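Local coordinates for protein aminotransferase (Helicobacter pylori, PDB 2FNU) that transfers an amino group, with a pyridoxal phosphate cofactor, to a UDP-linked 4-keto sugar in the second step of making pseudaminic acid, the sugar that decorates flagellin, at residues L61-N66 against S198-K203; S153-A158 against K166-F171; R65-F70 against S148-S153; G211-D216 against E221-G226; M90-E93 against T97-F100. All blocks are in the same frame, centred on the assembly; numbering follows the deposited sequence.

Interaction 1 (L61-N66 against S198-K203)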
# COMPACT_ATOMS: atom_id res chain seq x y z
N LEU B 61 9.60 -2.33 4.34
CA LEU B 61 9.11 -2.66 5.68
C LEU B 61 8.97 -4.17 5.81
O LEU B 61 9.36 -4.77 6.82
CB LEU B 61 7.75 -2.03 5.94
CG LEU B 61 7.10 -2.42 7.28
CD1 LEU B 61 7.91 -1.82 8.44
CD2 LEU B 61 5.64 -1.96 7.35
N THR B 62 8.40 -4.80 4.80
CA THR B 62 8.19 -6.25 4.84
C THR B 62 9.52 -7.00 4.95
O THR B 62 9.64 -7.96 5.73
CB THR B 62 7.42 -6.70 3.59
OG1 THR B 62 6.15 -6.03 3.60
CG2 THR B 62 7.18 -8.22 3.59
N LEU B 63 10.51 -6.57 4.19
CA LEU B 63 11.85 -7.16 4.28
C LEU B 63 12.47 -6.93 5.67
O LEU B 63 12.97 -7.89 6.30
CB LEU B 63 12.77 -6.60 3.18
CG LEU B 63 14.22 -7.07 3.28
CD1 LEU B 63 14.34 -8.61 3.26
CD2 LEU B 63 14.98 -6.45 2.09
N TYR B 64 12.46 -5.69 6.15
CA TYR B 64 13.12 -5.39 7.41
C TYR B 64 12.48 -6.12 8.58
O TYR B 64 13.17 -6.50 9.53
CB TYR B 64 13.06 -3.89 7.69
CG TYR B 64 13.88 -2.98 6.77
CD1 TYR B 64 13.62 -1.62 6.72
CD2 TYR B 64 14.92 -3.49 5.96
CE1 TYR B 64 14.37 -0.76 5.93
CE2 TYR B 64 15.68 -2.65 5.16
CZ TYR B 64 15.40 -1.26 5.15
OH TYR B 64 16.13 -0.38 4.38
N ARG B 65 11.16 -6.31 8.53
CA ARG B 65 10.44 -6.95 9.62
C ARG B 65 10.65 -8.45 9.61
O ARG B 65 10.53 -9.11 10.66
CB ARG B 65 8.92 -6.66 9.52
CG ARG B 65 8.53 -5.25 9.98
CD ARG B 65 8.56 -5.08 11.52
NE ARG B 65 7.63 -6.01 12.17
CZ ARG B 65 6.31 -5.81 12.26
NH1 ARG B 65 5.74 -4.70 11.79
NH2 ARG B 65 5.55 -6.75 12.83
N ASN B 66 10.97 -9.01 8.45
CA ASN B 66 10.94 -10.47 8.30
C ASN B 66 12.28 -11.17 8.08
O ASN B 66 12.36 -12.39 8.24
CB ASN B 66 9.95 -10.89 7.19
CG ASN B 66 8.51 -10.63 7.59
OD1 ASN B 66 7.90 -9.61 7.20
ND2 ASN B 66 7.95 -11.52 8.38
N SER B 198 14.02 -19.17 0.30
CA SER B 198 12.62 -19.57 0.23
C SER B 198 11.85 -19.32 1.53
O SER B 198 10.67 -18.94 1.48
CB SER B 198 12.50 -21.04 -0.16
OG SER B 198 13.07 -21.25 -1.44
N GLU B 199 12.48 -19.57 2.69
CA GLU B 199 11.79 -19.34 3.96
C GLU B 199 11.45 -17.86 4.11
O GLU B 199 10.34 -17.52 4.55
CB GLU B 199 12.62 -19.86 5.13
CG GLU B 199 12.55 -21.40 5.22
CD GLU B 199 13.38 -22.01 6.34
OE1 GLU B 199 13.42 -23.26 6.41
OE2 GLU B 199 13.97 -21.27 7.16
N LEU B 200 12.36 -16.99 3.70
CA LEU B 200 12.13 -15.54 3.79
C LEU B 200 10.99 -15.13 2.85
O LEU B 200 10.08 -14.38 3.24
CB LEU B 200 13.41 -14.77 3.47
CG LEU B 200 13.28 -13.24 3.48
CD1 LEU B 200 12.69 -12.73 4.79
CD2 LEU B 200 14.65 -12.61 3.23
N HIS B 201 11.06 -15.61 1.61
CA HIS B 201 9.96 -15.38 0.66
C HIS B 201 8.59 -15.75 1.25
O HIS B 201 7.68 -14.93 1.24
CB HIS B 201 10.23 -16.16 -0.64
CG HIS B 201 9.09 -16.13 -1.60
ND1 HIS B 201 8.81 -15.04 -2.39
CD2 HIS B 201 8.17 -17.08 -1.91
CE1 HIS B 201 7.76 -15.31 -3.15
NE2 HIS B 201 7.36 -16.54 -2.88
N GLU B 202 8.47 -16.95 1.80
CA GLU B 202 7.17 -17.36 2.33
C GLU B 202 6.72 -16.49 3.51
O GLU B 202 5.52 -16.20 3.65
CB GLU B 202 7.17 -18.85 2.71
CG GLU B 202 7.49 -19.80 1.55
CD GLU B 202 6.44 -19.80 0.44
OE1 GLU B 202 5.31 -19.31 0.64
OE2 GLU B 202 6.77 -20.29 -0.66
N LYS B 203 7.67 -16.06 4.36
CA LYS B 203 7.31 -15.18 5.50
C LYS B 203 6.80 -13.82 5.00
O LYS B 203 5.80 -13.28 5.49
CB LYS B 203 8.51 -14.93 6.40
CG LYS B 203 8.75 -15.98 7.45
CD LYS B 203 9.98 -15.64 8.29
CE LYS B 203 9.75 -14.46 9.22
NZ LYS B 203 10.87 -14.25 10.22
O HOH W 1 10.66 -11.87 11.75
O HOH W 2 13.23 -14.81 9.01

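Interaction 2 (S153-A158 against K166-F171). With PMP (4'-deoxy-4'-aminopyridoxal-5'-phosphate), chain E.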
# COMPACT_ATOMS: atom_id res chain seq x y z
N SER B 153 19.67 -5.10 0.16
CA SER B 153 19.97 -4.14 -0.91
C SER B 153 18.72 -3.35 -1.31
O SER B 153 17.75 -3.94 -1.79
CB SER B 153 20.49 -4.89 -2.14
OG SER B 153 20.85 -4.00 -3.21
N ASP B 154 18.74 -2.03 -1.09
CA ASP B 154 17.70 -1.16 -1.65
C ASP B 154 18.11 -0.81 -3.08
O ASP B 154 18.84 0.16 -3.33
CB ASP B 154 17.49 0.10 -0.79
CG ASP B 154 16.37 0.96 -1.33
OD1 ASP B 154 15.97 1.92 -0.64
OD2 ASP B 154 15.88 0.65 -2.45
N SER B 155 17.66 -1.66 -4.00
CA SER B 155 17.97 -1.54 -5.42
C SER B 155 16.82 -0.82 -6.13
O SER B 155 16.57 -1.05 -7.32
CB SER B 155 18.22 -2.93 -6.02
OG SER B 155 19.40 -3.49 -5.42
N SER B 156 16.14 0.09 -5.43
CA SER B 156 14.94 0.72 -5.98
C SER B 156 15.19 1.39 -7.32
O SER B 156 14.28 1.42 -8.17
CB SER B 156 14.37 1.75 -5.00
OG SER B 156 13.70 1.10 -3.93
N HIS B 157 16.40 1.95 -7.52
CA HIS B 157 16.76 2.64 -8.76
C HIS B 157 17.25 1.71 -9.87
O HIS B 157 17.47 2.17 -11.00
CB HIS B 157 17.93 3.62 -8.53
CG HIS B 157 17.62 4.74 -7.60
ND1 HIS B 157 18.47 5.81 -7.42
CD2 HIS B 157 16.56 4.96 -6.78
CE1 HIS B 157 17.95 6.64 -6.53
NE2 HIS B 157 16.79 6.16 -6.12
N ALA B 158 17.46 0.44 -9.54
CA ALA B 158 18.44 -0.35 -10.29
C ALA B 158 17.93 -1.55 -11.08
O ALA B 158 18.74 -2.41 -11.44
CB ALA B 158 19.59 -0.80 -9.37
N LYS B 166 26.29 -9.34 -14.38
CA LYS B 166 25.17 -10.05 -13.77
C LYS B 166 24.16 -9.05 -13.23
O LYS B 166 24.53 -8.06 -12.59
CB LYS B 166 25.68 -10.94 -12.63
CG LYS B 166 26.59 -12.07 -13.17
CD LYS B 166 27.34 -12.83 -12.09
CE LYS B 166 28.38 -11.96 -11.42
NZ LYS B 166 29.32 -12.76 -10.54
N LYS B 167 22.89 -9.33 -13.44
CA LYS B 167 21.87 -8.38 -13.00
C LYS B 167 21.80 -8.23 -11.49
O LYS B 167 21.78 -9.21 -10.74
CB LYS B 167 20.49 -8.79 -13.53
CG LYS B 167 20.34 -8.47 -14.99
CD LYS B 167 18.95 -8.77 -15.47
CE LYS B 167 18.78 -8.34 -16.93
NZ LYS B 167 19.42 -9.31 -17.86
N VAL B 168 21.75 -6.97 -11.07
CA VAL B 168 21.44 -6.64 -9.67
C VAL B 168 20.11 -7.30 -9.28
O VAL B 168 19.16 -7.31 -10.08
CB VAL B 168 21.36 -5.12 -9.51
CG1 VAL B 168 20.76 -4.73 -8.15
CG2 VAL B 168 22.76 -4.52 -9.70
N GLY B 169 20.05 -7.85 -8.07
CA GLY B 169 18.84 -8.52 -7.59
C GLY B 169 19.14 -9.79 -6.82
O GLY B 169 18.41 -10.14 -5.90
N GLY B 170 20.21 -10.48 -7.21
CA GLY B 170 20.48 -11.78 -6.60
C GLY B 170 21.68 -11.79 -5.67
O GLY B 170 22.02 -12.84 -5.12
N PHE B 171 22.29 -10.62 -5.45
CA PHE B 171 23.56 -10.56 -4.70
C PHE B 171 23.40 -10.54 -3.19
O PHE B 171 24.31 -10.94 -2.45
CB PHE B 171 24.38 -9.34 -5.10
CG PHE B 171 24.72 -9.28 -6.56
CD1 PHE B 171 24.32 -8.19 -7.33
CD2 PHE B 171 25.47 -10.28 -7.16
CE1 PHE B 171 24.63 -8.11 -8.69
CE2 PHE B 171 25.80 -10.21 -8.52
CZ PHE B 171 25.38 -9.13 -9.28
N1 PMP E . 14.35 3.69 -1.85
C2 PMP E . 14.86 4.56 -2.79
C2A PMP E . 16.35 4.56 -3.04
C3 PMP E . 13.99 5.40 -3.50
O3 PMP E . 14.47 6.24 -4.46
C4 PMP E . 12.60 5.38 -3.23
C4A PMP E . 11.64 6.33 -3.91
N4A PMP E . 12.25 7.61 -4.20
C5 PMP E . 12.10 4.44 -2.31
C6 PMP E . 12.99 3.58 -1.69
C5A PMP E . 10.62 4.33 -2.00
O4P PMP E . 10.02 3.67 -3.10
P PMP E . 8.44 3.84 -3.37
O1P PMP E . 8.26 5.23 -3.95
O2P PMP E . 8.11 2.81 -4.40
O3P PMP E . 7.69 3.62 -2.09

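Interaction 3 (R65-F70 against S148-S153)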
# COMPACT_ATOMS: atom_id res chain seq x y z
N ARG B 65 11.16 -6.31 8.53
CA ARG B 65 10.44 -6.95 9.62
C ARG B 65 10.65 -8.45 9.61
O ARG B 65 10.53 -9.11 10.66
CB ARG B 65 8.92 -6.66 9.52
CG ARG B 65 8.53 -5.25 9.98
CD ARG B 65 8.56 -5.08 11.52
NE ARG B 65 7.63 -6.01 12.17
CZ ARG B 65 6.31 -5.81 12.26
NH1 ARG B 65 5.74 -4.70 11.79
NH2 ARG B 65 5.55 -6.75 12.83
N ASN B 66 10.97 -9.01 8.45
CA ASN B 66 10.94 -10.47 8.30
C ASN B 66 12.28 -11.17 8.08
O ASN B 66 12.36 -12.39 8.24
CB ASN B 66 9.95 -10.89 7.19
CG ASN B 66 8.51 -10.63 7.59
OD1 ASN B 66 7.90 -9.61 7.20
ND2 ASN B 66 7.95 -11.52 8.38
N PHE B 67 13.33 -10.42 7.73
CA PHE B 67 14.62 -11.08 7.46
C PHE B 67 15.15 -11.79 8.70
O PHE B 67 15.89 -12.77 8.60
CB PHE B 67 15.64 -10.11 6.85
CG PHE B 67 16.35 -9.24 7.85
CD1 PHE B 67 17.67 -9.52 8.24
CD2 PHE B 67 15.71 -8.11 8.37
CE1 PHE B 67 18.32 -8.71 9.17
CE2 PHE B 67 16.35 -7.29 9.29
CZ PHE B 67 17.67 -7.59 9.69
N SER B 68 14.73 -11.28 9.85
CA SER B 68 15.08 -11.82 11.16
C SER B 68 14.01 -11.43 12.16
O SER B 68 13.36 -10.38 12.00
CB SER B 68 16.40 -11.22 11.65
OG SER B 68 16.76 -11.79 12.90
N GLU B 69 13.83 -12.24 13.20
CA GLU B 69 13.10 -11.74 14.36
C GLU B 69 13.91 -10.60 14.99
O GLU B 69 15.15 -10.60 14.93
CB GLU B 69 12.86 -12.86 15.39
CG GLU B 69 11.95 -13.96 14.86
CD GLU B 69 11.21 -14.71 15.95
OE1 GLU B 69 11.72 -14.79 17.09
OE2 GLU B 69 10.11 -15.23 15.67
N PHE B 70 13.21 -9.62 15.54
CA PHE B 70 13.88 -8.50 16.18
C PHE B 70 14.43 -8.85 17.56
O PHE B 70 13.75 -9.51 18.36
CB PHE B 70 12.96 -7.29 16.31
CG PHE B 70 13.64 -6.09 16.88
CD1 PHE B 70 14.42 -5.26 16.08
CD2 PHE B 70 13.54 -5.80 18.24
CE1 PHE B 70 15.06 -4.17 16.60
CE2 PHE B 70 14.19 -4.69 18.78
CZ PHE B 70 14.95 -3.87 17.96
N SER B 148 28.76 -12.05 10.24
CA SER B 148 27.46 -12.69 10.48
C SER B 148 26.32 -11.68 10.42
O SER B 148 25.43 -11.69 11.26
CB SER B 148 27.44 -13.44 11.82
OG SER B 148 28.44 -14.45 11.82
N LEU B 149 26.40 -10.78 9.43
CA LEU B 149 25.34 -9.79 9.20
C LEU B 149 24.59 -10.16 7.94
O LEU B 149 25.15 -10.78 7.03
CB LEU B 149 25.95 -8.41 8.97
CG LEU B 149 27.03 -7.94 9.94
CD1 LEU B 149 27.58 -6.57 9.51
CD2 LEU B 149 26.49 -7.91 11.35
N SER B 150 23.33 -9.71 7.86
CA SER B 150 22.58 -9.84 6.61
C SER B 150 22.89 -8.67 5.70
O SER B 150 22.92 -7.52 6.14
CB SER B 150 21.08 -9.85 6.90
OG SER B 150 20.73 -11.00 7.66
N PHE B 151 23.12 -8.99 4.42
CA PHE B 151 23.28 -7.98 3.36
C PHE B 151 21.90 -7.75 2.73
O PHE B 151 21.34 -8.66 2.13
CB PHE B 151 24.30 -8.50 2.34
CG PHE B 151 24.48 -7.65 1.10
CD1 PHE B 151 25.05 -8.22 -0.04
CD2 PHE B 151 24.13 -6.30 1.06
CE1 PHE B 151 25.23 -7.47 -1.21
CE2 PHE B 151 24.31 -5.55 -0.12
CZ PHE B 151 24.87 -6.15 -1.24
N LEU B 152 21.36 -6.54 2.91
CA LEU B 152 20.08 -6.16 2.31
C LEU B 152 20.34 -5.04 1.31
O LEU B 152 21.16 -4.17 1.55
CB LEU B 152 19.08 -5.69 3.37
CG LEU B 152 18.90 -6.61 4.59
CD1 LEU B 152 17.99 -5.98 5.64
CD2 LEU B 152 18.37 -7.97 4.13
N SER B 153 19.67 -5.10 0.16
CA SER B 153 19.97 -4.14 -0.91
C SER B 153 18.72 -3.35 -1.31
O SER B 153 17.75 -3.94 -1.79
CB SER B 153 20.49 -4.89 -2.14
OG SER B 153 20.85 -4.00 -3.21

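Interaction 4 (G211-D216 against E221-G226)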
# COMPACT_ATOMS: atom_id res chain seq x y z
N GLY B 211 -1.42 -12.26 6.96
CA GLY B 211 -1.00 -13.46 7.68
C GLY B 211 -1.87 -14.66 7.33
O GLY B 211 -1.73 -15.74 7.93
N MET B 212 -2.73 -14.49 6.33
CA MET B 212 -3.78 -15.50 6.05
C MET B 212 -3.29 -16.72 5.29
O MET B 212 -2.73 -16.62 4.19
CB MET B 212 -4.95 -14.84 5.27
CG MET B 212 -6.18 -15.73 5.07
SD MET B 212 -7.03 -16.07 6.63
CE MET B 212 -7.70 -14.47 7.06
N LEU B 213 -3.53 -17.88 5.90
CA LEU B 213 -3.34 -19.19 5.27
C LEU B 213 -4.73 -19.74 4.99
O LEU B 213 -5.57 -19.75 5.88
CB LEU B 213 -2.66 -20.13 6.27
CG LEU B 213 -1.31 -19.65 6.80
CD1 LEU B 213 -1.10 -20.13 8.25
CD2 LEU B 213 -0.18 -20.11 5.87
N LYS B 214 -5.03 -20.14 3.76
CA LYS B 214 -6.37 -20.66 3.50
C LYS B 214 -6.39 -22.18 3.63
O LYS B 214 -5.58 -22.86 3.01
CB LYS B 214 -6.91 -20.20 2.14
CG LYS B 214 -7.24 -18.69 2.03
CD LYS B 214 -8.29 -18.18 3.05
CE LYS B 214 -9.70 -18.74 2.83
NZ LYS B 214 -10.20 -18.61 1.41
N LYS B 215 -7.31 -22.68 4.45
CA LYS B 215 -7.59 -24.12 4.54
C LYS B 215 -8.45 -24.57 3.36
O LYS B 215 -8.17 -25.57 2.71
CB LYS B 215 -8.31 -24.44 5.85
CG LYS B 215 -7.58 -24.00 7.11
CD LYS B 215 -8.25 -24.64 8.32
CE LYS B 215 -7.85 -23.95 9.61
NZ LYS B 215 -8.59 -24.52 10.77
N ASP B 216 -9.52 -23.82 3.09
CA ASP B 216 -10.37 -24.06 1.92
C ASP B 216 -10.97 -22.73 1.46
O ASP B 216 -10.50 -21.67 1.89
CB ASP B 216 -11.46 -25.10 2.23
CG ASP B 216 -12.18 -24.82 3.54
OD1 ASP B 216 -12.21 -25.72 4.41
OD2 ASP B 216 -12.70 -23.70 3.70
N GLU B 221 -6.55 -19.55 8.37
CA GLU B 221 -5.84 -19.58 9.64
C GLU B 221 -4.85 -18.43 9.63
O GLU B 221 -4.30 -18.09 8.59
CB GLU B 221 -5.16 -20.94 9.84
CG GLU B 221 -4.43 -21.11 11.19
CD GLU B 221 -5.35 -20.92 12.38
OE1 GLU B 221 -5.85 -21.93 12.93
OE2 GLU B 221 -5.58 -19.76 12.78
N VAL B 222 -4.67 -17.82 10.79
CA VAL B 222 -3.72 -16.73 10.96
C VAL B 222 -2.83 -17.05 12.15
O VAL B 222 -3.31 -17.15 13.29
CB VAL B 222 -4.47 -15.40 11.20
CG1 VAL B 222 -3.50 -14.28 11.59
CG2 VAL B 222 -5.25 -14.99 9.96
N LYS B 223 -1.53 -17.21 11.87
CA LYS B 223 -0.53 -17.55 12.92
C LYS B 223 0.40 -16.38 13.25
O LYS B 223 1.14 -16.42 14.25
CB LYS B 223 0.30 -18.76 12.49
CG LYS B 223 -0.53 -19.98 12.17
CD LYS B 223 0.35 -21.18 11.79
CE LYS B 223 -0.51 -22.41 11.55
NZ LYS B 223 0.30 -23.62 11.21
N SER B 224 0.31 -15.32 12.44
CA SER B 224 1.18 -14.16 12.54
C SER B 224 0.48 -13.04 11.77
O SER B 224 -0.36 -13.31 10.89
CB SER B 224 2.51 -14.48 11.86
OG SER B 224 2.26 -15.09 10.59
N ILE B 225 0.78 -11.78 12.12
CA ILE B 225 0.05 -10.68 11.47
C ILE B 225 0.53 -10.45 10.05
O ILE B 225 1.59 -10.91 9.62
CB ILE B 225 0.07 -9.30 12.26
CG1 ILE B 225 1.49 -8.75 12.37
CG2 ILE B 225 -0.64 -9.37 13.63
CD1 ILE B 225 1.91 -7.93 11.16
N GLY B 226 -0.30 -9.74 9.29
CA GLY B 226 0.14 -9.18 8.03
C GLY B 226 -0.73 -7.97 7.75
O GLY B 226 -1.62 -7.61 8.54
O HOH W 3 0.14 -16.73 9.56
O HOH W 4 -5.77 -24.37 12.06

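Interaction 5 (M90-E93 against T97-F100)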
# COMPACT_ATOMS: atom_id res chain seq x y z
N MET B 90 11.93 3.03 7.27
CA MET B 90 11.41 1.67 7.50
C MET B 90 12.28 0.89 8.47
O MET B 90 11.78 -0.05 9.10
CB MET B 90 11.18 0.92 6.18
CG MET B 90 10.10 1.54 5.30
SD MET B 90 8.49 1.65 6.14
CE MET B 90 8.50 3.36 6.70
N LEU B 91 13.53 1.31 8.64
CA LEU B 91 14.36 0.77 9.72
C LEU B 91 13.78 1.15 11.07
O LEU B 91 13.61 0.31 11.96
CB LEU B 91 15.82 1.23 9.58
CG LEU B 91 16.59 0.65 8.39
CD1 LEU B 91 17.96 1.33 8.22
CD2 LEU B 91 16.79 -0.88 8.48
N LEU B 92 13.48 2.44 11.22
CA LEU B 92 12.89 2.92 12.49
C LEU B 92 11.60 2.18 12.78
O LEU B 92 11.37 1.78 13.92
CB LEU B 92 12.62 4.43 12.43
CG LEU B 92 13.86 5.34 12.33
CD1 LEU B 92 13.43 6.80 12.33
CD2 LEU B 92 14.88 5.07 13.45
N GLU B 93 10.76 1.99 11.76
CA GLU B 93 9.49 1.31 11.98
C GLU B 93 9.65 -0.17 12.32
O GLU B 93 8.71 -0.80 12.82
CB GLU B 93 8.57 1.47 10.76
CG GLU B 93 7.96 2.86 10.67
CD GLU B 93 6.78 3.00 11.65
OE1 GLU B 93 6.97 3.50 12.79
OE2 GLU B 93 5.67 2.55 11.28
N THR B 97 18.05 0.99 14.73
CA THR B 97 18.78 2.26 14.69
C THR B 97 19.69 2.26 13.47
O THR B 97 20.54 1.38 13.36
CB THR B 97 19.63 2.41 15.96
OG1 THR B 97 18.76 2.57 17.09
CG2 THR B 97 20.57 3.62 15.87
N PRO B 98 19.50 3.22 12.54
CA PRO B 98 20.42 3.35 11.40
C PRO B 98 21.76 3.88 11.86
O PRO B 98 21.81 4.81 12.67
CB PRO B 98 19.73 4.37 10.48
CG PRO B 98 18.84 5.16 11.40
CD PRO B 98 18.41 4.22 12.51
N VAL B 99 22.83 3.32 11.31
CA VAL B 99 24.17 3.82 11.54
C VAL B 99 24.71 4.26 10.20
O VAL B 99 24.91 3.44 9.32
CB VAL B 99 25.05 2.72 12.19
CG1 VAL B 99 26.47 3.23 12.41
CG2 VAL B 99 24.42 2.28 13.51
N PHE B 100 24.89 5.57 10.01
CA PHE B 100 25.20 6.10 8.68
C PHE B 100 26.69 6.04 8.34
O PHE B 100 27.52 6.55 9.09
CB PHE B 100 24.67 7.54 8.54
CG PHE B 100 23.16 7.61 8.59
CD1 PHE B 100 22.51 8.13 9.70
CD2 PHE B 100 22.41 7.09 7.54
CE1 PHE B 100 21.09 8.16 9.74
CE2 PHE B 100 20.99 7.14 7.57
CZ PHE B 100 20.35 7.68 8.67

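Interaction 1 (L61-N66 against S198-K203)
Leu63, Asn66, Leu200 and Lys203 bring together two helices of the large domain in a fold-type I aminotransferase: helix 56-66, near its C-terminal end, and helix 198-208, near its N-terminal end. The segment axes come within 10.2 Å and run at 121° to each other, so the helices meet at one place rather than lying alongside over their length.

The tight side is built by the leucines. Leu63 and Leu200 cross at about a right angle, and CD1 of Leu63 stands 4.0 Å from CD2 of Leu200. The other methyl of Leu200, CD1, turns to the last turn of the first helix, 3.5 Å from O of Asn66 and close to CB of the same residue. With CG swung opposite the backbone N, Leu200 can fork between these two partners. Phe207, a turn beyond Lys203, also packs on Asn66.

The solvent side belongs to Lys203, an exposed residue whose chain kinks at chi3 (71°) to bring the amine back over the end of the helix. There NZ donates to O of Asn66 at 3.1 Å, tilted 25° out of the carbonyl plane. Two waters widen this link: one joins NZ to O of Arg65, while the other lies 2.7 Å from NZ of Lys203 and donates to O of Asn66, giving that carbonyl a second donor.

Interaction 2 (S153-A158 against K166-F171)
Val168 meets Ser155 and Ala158 through van der Waals packing. Its CG1 methyl does the touching, 3.3 Å from OG of Ser155 and 4.3 Å from CB of Ala158, and it can reach both because they are the two ends of a type I turn, closed by Ala158 N donating to O of Ser155. The hydroxyl of Ser155 also bonds to Asp129.

Two hydrogen bonds inside 153-158 hold Asp154. Its OD2 takes two donors from Ser156: the backbone N, which forms an Asx turn, and OG at 2.7 Å, on the syn lone pair. OD1 bonds to Thr87, so both carboxylate oxygens are held and the group's rotation is fixed.

Cofactor contacts come last. OD1 of Asp154 lies 2.7 Å from N1 of PMP, and Ser156 packs against the same part of the pyridine. His157 presents its ring edge, with NE2 hydrogen-bonded to O3 of PMP at 2.9 Å; ND1 is held by the backbone N of Ala131.

Val168 thus packs on the turn that directly follows the aspartate and carries Ser156 and His157. An aspartate at the pyridine nitrogen is the hallmark of fold-type I aminotransferases, where it is thought to help the ring act as an electron sink.

Interaction 3 (R65-F70 against S148-S153)
The ring of Phe67, at the C-terminal end of helix 56-66, rests against Ser150 and Leu152 on one side of strand 150-154. Following the second segment from its start, Ser148 has positive phi and is the C-prime residue of a Schellman motif that ends helix 137-146. This turn, and Leu149 after it, lead the chain into the strand.

Ser150 makes the first contact. Its OG sits at the edge of the Phe67 ring, near the ring plane, 3.4 Å from CD1, while its CB lies 3.7 Å from the same CD1. Phe151 then turns the other way, onto helix 137-146.

With Leu152 the strand faces Phe67 again. CD1 of Leu152 stands over the middle of the ring, 4.1 Å from its centroid and only 7° off the normal: a CH-pi contact, with the two side chains crossing at about a right angle. Phe67 holds its ring in the crowded position between backbone N and carbonyl carbon (chi1 81°), which lets it take the methyl on one face and CB of Ser68 toward the rim of the other. Ser68 is itself held, OG donating to O of Glu69 at 2.9 Å and bonding to Lys123 of the adjacent strand.

This is helix-to-sheet packing of the seven-stranded aminotransferase large domain: the exit of helix 56-66 lies against the beginning of a parallel strand whose far end carries the cofactor-binding aspartate.

Interaction 4 (G211-D216 against E221-G226)
Met212 and Val222 cross at about a right angle on one face of a short beta hairpin, CE of Met212 lying 3.8 Å from CG2 of Val222. The methionine bends at chi2 and chi3 to get there.

Leu213 and Glu221 occupy the other face and form an antiparallel hydrogen-bonded pair. Leu213 N donates to O of Glu221 at 2.8 Å, nearly straight (169°), and Glu221 N returns a bond to O of Leu213 at 2.7 Å. Leu213 also lays CD1 across the extended chain of Lys223.

Glu221 and Lys215 lie side by side, pointing the same way, with CE of Lys215 4.0 Å from CB of Glu221. Their charged ends stay short of a salt bridge; a water joins them, firmly to OE1 and weakly to NZ. OE2 of Glu221 is gripped twice, by the backbone N of the next residue, Val222, at 2.9 Å and by that of Gln323 of the second subunit.

Toward Gly211 regular pairing gives way to a water bridging Gly211 O, Lys223 N and Ser224 OG, and to a C-H of Gly211 CA pointing at Ser224 O; the chains stay close, the CA atoms of Gly211 and Gly226 4.4 Å apart.

The hairpin lies beside a bound nucleotide sugar at the subunit boundary. It follows helix 198-208, on which Leu213 and Ile225 rest, and Met212 and Glu221 pack on Tyr322 of the second subunit.

Interaction 5 (M90-E93 against T97-F100)
The pyrrolidine ring of Pro98, puckered but with two broad sides, is the centre of this contact, and two consecutive leucines of helix 86-93 approach it from different directions. Leu91 puts its CD1 methyl beneath one broad side of the ring, closest to CB at 4.2 Å; the two side chains slide past each other in opposite directions. Leu92 comes in at the corner by the ring nitrogen, its CD2 methyl 3.8 Å from CD of Pro98, and these two cross at about a right angle. Tyr325 of helix 323-328 also touches the proline.

Both leucines have the same shape, CG turned opposite the carbonyl carbon (chi1 -68° for Leu91 and -66° for Leu92), so the difference in approach comes from their positions round the helix. Leu91 faces the sheet directly and also packs on Ile77 and Thr79 of the next strand. Leu92 sits to the side, among Leu324, Tyr325 and Leu328, and touches Ile225 of the second subunit.

The contact is purely apolar. Thr97 and Val99, flanking the proline, make backbone bonds to strand 76-79 and Asn75 just before it, while the ring of Pro98 packs under the helix.

Helix and strand are the last two pieces of a beta-alpha-beta crossover, strand 76-79, helix 86-93, strand 97-100, which carries the chain to the outermost parallel strand of the aminotransferase large-domain sheet.

How the interactions relate
Interactions 1, 2 and 5 are buried, while 3 and 4 are partly open, 4 lying farthest from the chain's centre. Helix 56-66 serves both 1 and 3, and Tyr64 ties it to 5 by packing on Met90 and Leu91; strand 150-154 serves 3 at its start and 2 at its end. Chemistry follows place: a phenylalanine at a helix exit meets the sheet in 3, leucines meet a proline in 5, a lysine with waters finishes the outer side of 1, polar bonds to the cofactor gather in 2, and strand pairing with water bridges builds 4. Interactions 1, 4 and 5 touch the second subunit; Arg65, shared by segments 61-66 and 65-70, forms a salt bridge to its Glu93.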